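3,6-diketocamphane 1,6-monooxygenase (Pseudomonas putida, PDB 4UWM) catalyses the FMNH2-dependent Baeyer-Villiger oxidation of a diketocamphane to a lactone, a step by which Pseudomonas putida degrades (-)-camphor. Local coordinates at residues H82-K87 with K164-G169; L88-G93 with A186-W191. All blocks are in the same frame, centred on the assembly; numbering follows the deposited sequence. Where two conformers were deposited one is given.

Contact 1 (H82-K87 with K164-G169); sequences HQHPAK and KYWDAG
Pro-85 lies against the indole of Trp-166, and this is the tightly packed part of the contact. Its CD sits 3.3 Å from the centroid of the five-membered ring of Trp-166, almost on the ring normal, a CH-pi contact over the face. CG of the proline reaches on to the six-membered ring, 3.6 Å from Trp-166 CE3. The indole is thus held between two aliphatic groups, since CB of its neighbour Tyr-165 lies over the opposite face, toward its rim. His-84 completes the cluster. Its chi1 (-164°) sets CG anti to the backbone N; the ring that follows receives the edge of Trp-166 on its face, an edge-to-face pair with planes at 68°. The same ring works at both nitrogens. NE2 donates nearly in the ring plane to Asp-167 O at 2.8 Å, in a bond bent to 140° at the hydrogen. ND1 accepts from Ala-86 N at 3.1 Å. Two bonds therefore fix the rotation of the imidazole, and its CE1 rests 3.7 Å from Ala-168 CB. An alanine in place of Trp-166 would probably leave one flank of Pro-85 without cover and His-84 without the indole edge against its face. The contact is looser beyond the indole, where the bond from CA to CB of Asp-167 points away from 82-87 and its carboxylate forms a salt bridge with Lys-137 of the second subunit; Lys-164, further out, is exposed to solvent. Ile-149 of helix 139-155 touches both Pro-85 and Ala-168. In motif terms, this is a helix N-cap: His-84 caps helix 85-98 of the TIM-barrel fold and ties it to the two-stranded antiparallel hairpin of 159-162 and 167-170.

Contact 2 (L88-G93 with A186-W191); sequences LATMIG and ADFSPW
Thr-90 and Phe-188 meet obliquely, methyl against ring. CG2 of the threonine is anti to its own backbone N, and it comes within 3.8 Å of Phe-188 CD2 and 4.0 Å of Phe-188 CB, an approach neither over the face nor at the edge. The hydroxyl on the other branch of Thr-90 is bound back within its helix to the carbonyl of Ala-86. From CB onward the phenyl ring leads away from 88-93; it forms an edge-to-face pair with Trp-94 and also packs on Ala-47 of the second subunit. Closer in, backbone replaces side chain. Gly-93 CA lies 3.2 Å from Phe-188 O in a CA-H...O contact, and the position a CB would take at this glycine falls almost on that oxygen. Here helix 85-98, one of the helices of the luciferase-like TIM barrel, is approached by the long irregular segment between strands 167-170 and 198-202. Pro-190 lays its ring beside the glycine, with CG 4.0 Å from Gly-93 CA, and its other neighbours include Trp-154. A water donates to Phe-188 O at 2.7 Å and, weakly, to Ala-89 O. The loop is shaped by an Asx turn, in which Asp-187 OD1 accepts from Ser-189 N; the same oxygen uses its syn lone pair for Ser-189 OG, 2.7 Å away.

How the contacts relate
Both contacts are built on helix 85-98, contact 1 at its N-terminal end and contact 2 on the following turns, with centres about 15 Å apart. They touch where, in the conformer given, Gln-83 NE2 packs 3.5 Å from Leu-88 CB. Helix 139-155 is a shared neighbour: Ile-153 touches Ala-86 of contact 1 and Ala-89 of contact 2. Along the chain the segments interleave, so one helix receives first the hairpin and then the later loop. Both contacts reach the second subunit and lie away from the flavin site; the side chain of Gln-83 is about 13 Å from the bound FMN.

Contact 1 (H82-K87 with K164-G169)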
# COMPACT_ATOMS: atom_id res chain seq x y z
N HIS A 82 -14.53 0.05 4.36
CA HIS A 82 -13.67 -1.08 4.69
C HIS A 82 -12.37 -0.71 5.46
O HIS A 82 -11.57 -1.60 5.77
CB HIS A 82 -13.26 -1.85 3.40
CG HIS A 82 -14.40 -2.51 2.67
ND1 HIS A 82 -14.22 -3.14 1.45
CD2 HIS A 82 -15.72 -2.62 2.97
CE1 HIS A 82 -15.39 -3.63 1.04
NE2 HIS A 82 -16.31 -3.33 1.94
N GLN A 83 -12.14 0.58 5.73
CA GLN A 83 -10.88 1.10 6.29
C GLN A 83 -11.17 2.15 7.36
O GLN A 83 -12.17 2.88 7.24
CB GLN A 83 -10.06 1.84 5.20
CG GLN A 83 -9.79 1.06 3.94
CD GLN A 83 -8.55 1.55 3.19
OE1 GLN A 83 -8.46 1.45 1.97
NE2 GLN A 83 -7.59 2.07 3.94
N HIS A 84 -10.27 2.28 8.33
CA HIS A 84 -10.30 3.45 9.20
C HIS A 84 -9.98 4.69 8.38
O HIS A 84 -8.96 4.73 7.70
CB HIS A 84 -9.31 3.33 10.37
CG HIS A 84 -9.60 4.31 11.45
ND1 HIS A 84 -9.28 5.65 11.34
CD2 HIS A 84 -10.31 4.19 12.59
CE1 HIS A 84 -9.73 6.30 12.40
NE2 HIS A 84 -10.36 5.43 13.18
N PRO A 85 -10.85 5.72 8.43
CA PRO A 85 -10.67 6.90 7.60
C PRO A 85 -9.40 7.71 7.86
O PRO A 85 -8.93 8.36 6.94
CB PRO A 85 -11.91 7.78 7.93
CG PRO A 85 -12.90 6.83 8.49
CD PRO A 85 -12.12 5.76 9.18
N ALA A 86 -8.90 7.75 9.10
CA ALA A 86 -7.63 8.45 9.35
C ALA A 86 -6.44 7.71 8.71
O ALA A 86 -5.56 8.34 8.14
CB ALA A 86 -7.37 8.63 10.86
N LYS A 87 -6.41 6.40 8.84
CA LYS A 87 -5.37 5.58 8.17
C LYS A 87 -5.41 5.79 6.65
O LYS A 87 -4.38 5.96 6.01
CB LYS A 87 -5.58 4.11 8.53
CG LYS A 87 -4.47 3.15 8.10
CD LYS A 87 -3.22 3.40 8.97
CE LYS A 87 -2.10 2.43 8.67
NZ LYS A 87 -1.62 2.71 7.28
N LYS A 164 -20.80 7.48 14.21
CA LYS A 164 -21.59 6.26 14.27
C LYS A 164 -20.72 5.04 13.93
O LYS A 164 -20.93 3.93 14.45
CB LYS A 164 -22.79 6.33 13.32
CG LYS A 164 -23.89 5.35 13.67
CD LYS A 164 -24.89 5.16 12.54
CE LYS A 164 -25.82 4.00 12.85
NZ LYS A 164 -26.82 3.81 11.77
N TYR A 165 -19.74 5.26 13.06
CA TYR A 165 -18.95 4.15 12.54
C TYR A 165 -17.49 4.17 12.95
O TYR A 165 -16.86 3.11 13.10
CB TYR A 165 -19.09 4.10 11.01
CG TYR A 165 -20.52 3.86 10.56
CD1 TYR A 165 -21.13 2.62 10.76
CD2 TYR A 165 -21.26 4.86 9.93
CE1 TYR A 165 -22.43 2.39 10.36
CE2 TYR A 165 -22.58 4.64 9.53
CZ TYR A 165 -23.15 3.40 9.75
OH TYR A 165 -24.44 3.11 9.37
N TRP A 166 -16.93 5.37 13.11
CA TRP A 166 -15.54 5.48 13.56
C TRP A 166 -15.32 6.59 14.57
O TRP A 166 -16.02 7.59 14.57
CB TRP A 166 -14.60 5.79 12.39
CG TRP A 166 -14.59 4.75 11.32
CD1 TRP A 166 -13.90 3.58 11.31
CD2 TRP A 166 -15.31 4.81 10.07
NE1 TRP A 166 -14.14 2.90 10.14
CE2 TRP A 166 -14.99 3.63 9.36
CE3 TRP A 166 -16.18 5.74 9.49
CZ2 TRP A 166 -15.50 3.35 8.09
CZ3 TRP A 166 -16.70 5.46 8.20
CH2 TRP A 166 -16.36 4.27 7.53
N ASP A 167 -14.28 6.42 15.39
CA ASP A 167 -13.68 7.55 16.10
C ASP A 167 -12.41 7.97 15.37
O ASP A 167 -11.61 7.12 14.97
CB ASP A 167 -13.35 7.15 17.54
CG ASP A 167 -14.58 6.80 18.33
OD1 ASP A 167 -15.64 7.41 18.10
OD2 ASP A 167 -14.49 5.89 19.16
N ALA A 168 -12.21 9.27 15.20
CA ALA A 168 -11.03 9.77 14.51
C ALA A 168 -10.79 11.22 14.89
O ALA A 168 -11.68 11.89 15.39
CB ALA A 168 -11.23 9.66 13.00
N GLY A 169 -9.59 11.72 14.65
CA GLY A 169 -9.34 13.13 14.87
C GLY A 169 -8.00 13.62 14.39
O GLY A 169 -7.27 12.89 13.72

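Contact 2 (L88-G93 with A186-W191)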
# COMPACT_ATOMS: atom_id res chain seq x y z
N LEU A 88 -6.61 5.71 6.08
CA LEU A 88 -6.80 5.90 4.64
C LEU A 88 -6.43 7.33 4.19
O LEU A 88 -5.67 7.53 3.23
CB LEU A 88 -8.25 5.51 4.24
CG LEU A 88 -8.64 5.67 2.76
CD1 LEU A 88 -7.63 4.97 1.83
CD2 LEU A 88 -10.06 5.16 2.54
N ALA A 89 -6.89 8.33 4.93
CA ALA A 89 -6.55 9.72 4.58
C ALA A 89 -5.05 9.95 4.55
O ALA A 89 -4.55 10.63 3.65
CB ALA A 89 -7.23 10.72 5.56
N THR A 90 -4.33 9.42 5.54
CA THR A 90 -2.88 9.59 5.64
C THR A 90 -2.16 8.94 4.42
O THR A 90 -1.26 9.54 3.85
CB THR A 90 -2.34 8.95 6.95
OG1 THR A 90 -3.02 9.53 8.08
CG2 THR A 90 -0.82 9.17 7.12
N MET A 91 -2.58 7.73 4.07
CA MET A 91 -1.99 7.00 2.93
C MET A 91 -2.23 7.77 1.63
O MET A 91 -1.32 7.94 0.82
CB MET A 91 -2.55 5.57 2.82
CG MET A 91 -1.96 4.75 1.65
SD MET A 91 -2.92 4.92 0.15
CE MET A 91 -4.37 3.94 0.51
N ILE A 92 -3.46 8.23 1.43
CA ILE A 92 -3.81 9.00 0.22
C ILE A 92 -2.94 10.26 0.09
O ILE A 92 -2.40 10.55 -0.97
CB ILE A 92 -5.31 9.38 0.24
CG1 ILE A 92 -6.17 8.13 0.04
CG2 ILE A 92 -5.63 10.44 -0.82
CD1 ILE A 92 -7.64 8.30 0.37
N GLY A 93 -2.82 11.03 1.18
CA GLY A 93 -1.98 12.23 1.15
C GLY A 93 -0.51 11.93 0.86
O GLY A 93 0.15 12.65 0.09
N ALA A 186 4.09 15.63 11.64
CA ALA A 186 4.26 15.32 10.20
C ALA A 186 3.18 15.97 9.33
O ALA A 186 2.05 16.21 9.78
CB ALA A 186 4.21 13.81 10.00
N ASP A 187 3.54 16.24 8.08
CA ASP A 187 2.56 16.74 7.14
C ASP A 187 2.36 15.71 6.03
O ASP A 187 3.17 15.62 5.13
CB ASP A 187 3.05 18.08 6.56
CG ASP A 187 2.07 18.70 5.59
OD1 ASP A 187 0.99 18.16 5.30
OD2 ASP A 187 2.41 19.78 5.11
N PHE A 188 1.27 14.93 6.13
CA PHE A 188 0.88 13.98 5.07
C PHE A 188 -0.35 14.44 4.29
O PHE A 188 -1.17 13.61 3.89
CB PHE A 188 0.71 12.55 5.63
CG PHE A 188 1.97 11.96 6.17
CD1 PHE A 188 3.09 11.78 5.33
CD2 PHE A 188 2.08 11.60 7.52
CE1 PHE A 188 4.26 11.24 5.83
CE2 PHE A 188 3.26 11.07 8.02
CZ PHE A 188 4.35 10.88 7.17
N SER A 189 -0.52 15.76 4.14
CA SER A 189 -1.65 16.31 3.38
C SER A 189 -1.35 16.01 1.90
O SER A 189 -0.19 15.89 1.53
CB SER A 189 -1.83 17.83 3.61
OG SER A 189 -0.69 18.54 3.18
N PRO A 190 -2.40 15.90 1.06
CA PRO A 190 -2.16 15.60 -0.36
C PRO A 190 -1.42 16.77 -1.04
O PRO A 190 -1.33 17.86 -0.46
CB PRO A 190 -3.56 15.41 -0.93
CG PRO A 190 -4.47 15.26 0.23
CD PRO A 190 -3.83 16.03 1.35
N TRP A 191 -0.90 16.53 -2.24
CA TRP A 191 -0.06 17.51 -2.98
C TRP A 191 -0.70 18.92 -2.99
O TRP A 191 -1.88 19.05 -3.27
CB TRP A 191 0.13 17.03 -4.41
CG TRP A 191 1.14 17.80 -5.22
CD1 TRP A 191 0.88 18.61 -6.30
CD2 TRP A 191 2.56 17.81 -5.04
NE1 TRP A 191 2.06 19.12 -6.79
CE2 TRP A 191 3.10 18.65 -6.04
CE3 TRP A 191 3.43 17.20 -4.12
CZ2 TRP A 191 4.48 18.88 -6.17
CZ3 TRP A 191 4.81 17.43 -4.24
CH2 TRP A 191 5.32 18.27 -5.27
O HOH W 1 -3.34 13.23 5.47